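PDB 5LPE: kallikrein-10 from Homo sapiens, which is a secreted, zymogen-like serine protease of the kallikrein family that is inhibited by zinc and has a tumour-suppressor role in breast and prostate cancer. Local coordinates for residues Tyr217-Ile220 against Cys221-Met224; Pro156-Cys159 against Glu160-Pro164. All coordinates share one frame; numbering follows the deposited sequence.

Contact 1. Residues Tyr217-Ile220 against Cys221-Met224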
loop_
_atom_site.group_PDB
_atom_site.type_symbol
_atom_site.label_atom_id
_atom_site.label_comp_id
_atom_site.label_asym_id
_atom_site.label_seq_id
_atom_site.Cartn_x
_atom_site.Cartn_y
_atom_site.Cartn_z
ATOM N N TYR A 217 -2.973 4.480 7.231
ATOM C CA TYR A 217 -1.909 4.261 6.269
ATOM C C TYR A 217 -0.606 4.835 6.803
ATOM O O TYR A 217 -0.600 5.835 7.534
ATOM C CB TYR A 217 -2.235 4.911 4.933
ATOM C CG TYR A 217 -3.349 4.247 4.170
ATOM C CD1 TYR A 217 -4.684 4.480 4.493
ATOM C CD2 TYR A 217 -3.068 3.418 3.088
ATOM C CE1 TYR A 217 -5.704 3.876 3.779
ATOM C CE2 TYR A 217 -4.085 2.806 2.355
ATOM C CZ TYR A 217 -5.406 3.037 2.705
ATOM O OH TYR A 217 -6.428 2.422 1.985
ATOM N N THR A 218 0.500 4.196 6.443
ATOM C CA THR A 218 1.795 4.774 6.751
ATOM C C THR A 218 2.025 5.972 5.837
ATOM O O THR A 218 1.794 5.890 4.631
ATOM C CB THR A 218 2.904 3.738 6.585
ATOM O OG1 THR A 218 2.600 2.583 7.375
ATOM C CG2 THR A 218 4.247 4.323 7.051
ATOM N N GLN A 219 2.460 7.096 6.398
ATOM C CA GLN A 219 2.643 8.291 5.587
ATOM C C GLN A 219 4.012 8.200 4.922
ATOM O O GLN A 219 5.042 8.312 5.589
ATOM C CB GLN A 219 2.523 9.524 6.473
ATOM C CG GLN A 219 2.438 10.838 5.769
ATOM C CD GLN A 219 2.268 11.963 6.755
ATOM O OE1 GLN A 219 2.564 11.811 7.939
ATOM N NE2 GLN A 219 1.792 13.097 6.276
ATOM N N ILE A 220 4.027 8.047 3.597
ATOM C CA ILE A 220 5.239 7.621 2.894
ATOM C C ILE A 220 6.210 8.788 2.671
ATOM O O ILE A 220 7.418 8.568 2.547
ATOM C CB ILE A 220 4.846 6.916 1.576
ATOM C CG1 ILE A 220 3.927 5.718 1.858
ATOM C CG2 ILE A 220 6.046 6.392 0.822
ATOM C CD1 ILE A 220 4.528 4.608 2.740
ATOM N N CYS A 221 5.711 10.031 2.620
ATOM C CA CYS A 221 6.526 11.240 2.494
ATOM C C CYS A 221 7.383 11.513 3.719
ATOM O O CYS A 221 8.185 12.452 3.682
ATOM C CB CYS A 221 5.650 12.468 2.268
ATOM S SG CYS A 221 4.653 12.901 3.731
ATOM N N LYS A 222 7.186 10.772 4.814
ATOM C CA LYS A 222 8.063 10.839 5.976
ATOM C C LYS A 222 9.172 9.799 5.954
ATOM O O LYS A 222 10.052 9.845 6.818
ATOM C CB LYS A 222 7.260 10.647 7.271
ATOM C CG LYS A 222 5.961 11.449 7.351
ATOM C CD LYS A 222 6.226 12.931 7.199
ATOM C CE LYS A 222 5.212 13.746 7.960
ATOM N NZ LYS A 222 5.550 15.182 7.790
ATOM N N TYR A 223 9.098 8.821 5.057
ATOM C CA TYR A 223 10.048 7.719 4.991
ATOM C C TYR A 223 11.027 7.800 3.818
ATOM O O TYR A 223 11.783 6.851 3.589
ATOM C CB TYR A 223 9.277 6.394 5.013
ATOM C CG TYR A 223 8.641 6.183 6.379
ATOM C CD1 TYR A 223 7.403 6.726 6.680
ATOM C CD2 TYR A 223 9.313 5.500 7.390
ATOM C CE1 TYR A 223 6.833 6.566 7.922
ATOM C CE2 TYR A 223 8.736 5.329 8.661
ATOM C CZ TYR A 223 7.494 5.867 8.910
ATOM O OH TYR A 223 6.896 5.736 10.140
ATOM N N MET A 224 11.016 8.892 3.052
ATOM C CA MET A 224 11.783 8.929 1.805
ATOM C C MET A 224 13.285 8.730 2.028
ATOM O O MET A 224 13.963 8.115 1.195
ATOM C CB MET A 224 11.524 10.239 1.067
ATOM C CG MET A 224 10.122 10.312 0.514
ATOM S SD MET A 224 9.786 8.756 -0.283
ATOM C CE MET A 224 10.858 8.901 -1.723
#

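Contact 2. Residues Pro156-Cys159 against Glu160-Pro164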
loop_
_atom_site.group_PDB
_atom_site.type_symbol
_atom_site.label_atom_id
_atom_site.label_comp_id
_atom_site.label_asym_id
_atom_site.label_seq_id
_atom_site.Cartn_x
_atom_site.Cartn_y
_atom_site.Cartn_z
ATOM N N PRO A 156 -4.774 14.232 11.218
ATOM C CA PRO A 156 -4.293 13.356 12.297
ATOM C C PRO A 156 -4.868 13.747 13.648
ATOM O O PRO A 156 -4.159 13.841 14.653
ATOM C CB PRO A 156 -2.771 13.575 12.264
ATOM C CG PRO A 156 -2.570 14.916 11.569
ATOM C CD PRO A 156 -3.679 14.994 10.584
ATOM N N LYS A 157 -6.179 13.950 13.656
ATOM C CA LYS A 157 -6.948 14.540 14.738
ATOM C C LYS A 157 -8.239 13.755 14.895
ATOM O O LYS A 157 -8.494 13.166 15.949
ATOM C CB LYS A 157 -7.219 16.025 14.439
ATOM C CG LYS A 157 -5.979 16.917 14.480
ATOM C CD LYS A 157 -5.922 17.846 13.281
ATOM C CE LYS A 157 -6.454 19.217 13.628
ATOM N NZ LYS A 157 -7.780 19.473 13.018
ATOM N N GLU A 158 -9.062 13.751 13.841
ATOM C CA GLU A 158 -10.331 13.039 13.866
ATOM C C GLU A 158 -10.160 11.541 13.640
ATOM O O GLU A 158 -11.155 10.804 13.656
ATOM C CB GLU A 158 -11.266 13.658 12.836
ATOM C CG GLU A 158 -12.749 13.371 13.051
ATOM C CD GLU A 158 -13.325 12.586 11.908
ATOM O OE1 GLU A 158 -12.672 12.554 10.846
ATOM O OE2 GLU A 158 -14.406 11.988 12.063
ATOM N N CYS A 159 -8.926 11.079 13.432
ATOM C CA CYS A 159 -8.636 9.661 13.584
ATOM C C CYS A 159 -8.385 9.281 15.031
ATOM O O CYS A 159 -8.544 8.109 15.390
ATOM C CB CYS A 159 -7.432 9.275 12.740
ATOM S SG CYS A 159 -7.662 7.707 11.923
ATOM N N GLU A 160 -7.997 10.247 15.866
ATOM C CA GLU A 160 -7.931 10.022 17.300
ATOM C C GLU A 160 -9.325 9.877 17.891
ATOM O O GLU A 160 -9.470 9.350 18.999
ATOM C CB GLU A 160 -7.172 11.174 17.969
ATOM C CG GLU A 160 -6.403 10.800 19.232
ATOM C CD GLU A 160 -7.245 10.853 20.499
ATOM O OE1 GLU A 160 -6.789 10.308 21.525
ATOM O OE2 GLU A 160 -8.354 11.438 20.482
ATOM N N VAL A 161 -10.350 10.326 17.163
ATOM C CA VAL A 161 -11.727 10.121 17.588
ATOM C C VAL A 161 -12.125 8.663 17.416
ATOM O O VAL A 161 -12.716 8.054 18.314
ATOM C CB VAL A 161 -12.654 11.068 16.807
ATOM C CG1 VAL A 161 -14.092 10.546 16.792
ATOM C CG2 VAL A 161 -12.594 12.462 17.404
ATOM N N PHE A 162 -11.795 8.068 16.276
ATOM C CA PHE A 162 -12.154 6.675 16.065
ATOM C C PHE A 162 -11.226 5.724 16.800
ATOM O O PHE A 162 -11.641 4.609 17.146
ATOM C CB PHE A 162 -12.143 6.353 14.583
ATOM C CG PHE A 162 -13.195 7.060 13.823
ATOM C CD1 PHE A 162 -12.971 8.340 13.325
ATOM C CD2 PHE A 162 -14.424 6.454 13.610
ATOM C CE1 PHE A 162 -13.951 8.999 12.624
ATOM C CE2 PHE A 162 -15.414 7.110 12.907
ATOM C CZ PHE A 162 -15.179 8.386 12.411
ATOM N N TYR A 163 -9.986 6.142 17.042
ATOM C CA TYR A 163 -8.966 5.311 17.682
ATOM C C TYR A 163 -8.293 6.121 18.778
ATOM O O TYR A 163 -7.134 6.530 18.642
ATOM C CB TYR A 163 -7.941 4.820 16.658
ATOM C CG TYR A 163 -8.557 4.134 15.466
ATOM C CD1 TYR A 163 -9.108 2.868 15.584
ATOM C CD2 TYR A 163 -8.595 4.751 14.226
ATOM C CE1 TYR A 163 -9.677 2.238 14.506
ATOM C CE2 TYR A 163 -9.166 4.119 13.135
ATOM C CZ TYR A 163 -9.706 2.857 13.288
ATOM O OH TYR A 163 -10.283 2.199 12.223
ATOM N N PRO A 164 -9.002 6.389 19.872
ATOM C CA PRO A 164 -8.418 7.207 20.946
ATOM C C PRO A 164 -7.205 6.536 21.573
ATOM O O PRO A 164 -7.283 5.416 22.072
ATOM C CB PRO A 164 -9.570 7.349 21.944
ATOM C CG PRO A 164 -10.495 6.231 21.627
ATOM C CD PRO A 164 -10.377 5.963 20.174
#

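Contact 1. Residues Tyr217-Ile220 against Cys221-Met224
Two first torsions bring Thr218 and Tyr223 together. In Thr218 OG1 lies beside the backbone N (chi1 -54°), which puts CG2 anti to that N, facing Tyr223. In Tyr223 (chi1 -69°) CG lies anti to the carbonyl carbon, which brings the ring back beside Thr218 and Gln219. The two side chains cross at about a right angle. Thr218 CG2 reaches Tyr223 CE1 at 3.5 Å, obliquely to the ring. The carbonyl oxygen of Gln219 lies at the edge of the same ring, in its plane. Beyond the two segments, Tyr223 OH is hydrogen-bonded to His94 ND1, and its ring meets His76 edge-to-face. On another side of the turn, Gln219 CG touches Cys221 SG at 3.6 Å and Lys222 CG at 3.9 Å. Cys221 SG continues into a disulfide with Cys120, and Lys222 NZ forms a salt bridge to a sulfate probably from the crystallisation liquor. Tyr223 N donates to Ile220 O at 3.0 Å, from well above the carbonyl plane. Lys222 N makes a weak bond of 3.4 Å to Gln219 O. These i to i+3 bonds form the 3-10 turn that leads from strand 215-219 of the second barrel to the C-terminal helix of the trypsin fold. Thr218 sits beside Asp95, a zinc ligand here and, by similarity, a member of the catalytic triad.

Contact 2. Residues Pro156-Cys159 against Glu160-Pro164
Cys159 and Tyr163 form the close-packed side of this short turn. The sulfur lies at the edge of the tyrosine ring, in its plane, with Cys159 SG 3.9 Å from Tyr163 CD2. This is a sulfur-aromatic contact. A backbone bond joins the same two residues: Tyr163 N donates to Cys159 O at 2.9 Å, tilted 27° from the carbonyl plane. One face of the ring takes Phe162 CB. Tyr163 OH is hydrogen-bonded to Pro214 O. About 159-162 is the short, weakly bonded intermediate helix of the trypsin fold, and the disulfide from Cys159 to Cys173 ties it to strand 171-176. Earlier in the chain, Glu160 N donates to Lys157 O at 3.0 Å. The outer side is looser. Glu158 has CG anti to the backbone N (chi1 -160°) and bends at chi2, which turns its carboxylate back to the edge of the Phe162 ring. The carboxylate and ring planes stand 77° apart. Val161 adds little on this side, where its CB meets Glu158 O at 3.5 Å. Lys157 and Val161 are exposed; crystal neighbours touch both, and Glu158, Phe162 and Tyr163 as well.

Both contacts are local ones in the second barrel half of the chain. Contact 1 is partly buried and nearer the middle of the chain. Contact 2 lies at the surface, away from the annotated sites. Their centres are about 18 Å apart, and their nearest atoms, about 7 Å apart, do not touch. Contact 1 runs from strand 215-219 into the turn after it, whereas contact 2 is joined by its disulfide to the adjacent strand 171-176. Each contains a disulfide cysteine and a tyrosine whose hydroxyl is bonded to another part of the chain. In contact 1 the tyrosine meets a methyl group and two histidines. In contact 2 it meets sulfur, with a carboxylate-phenylalanine pair outside.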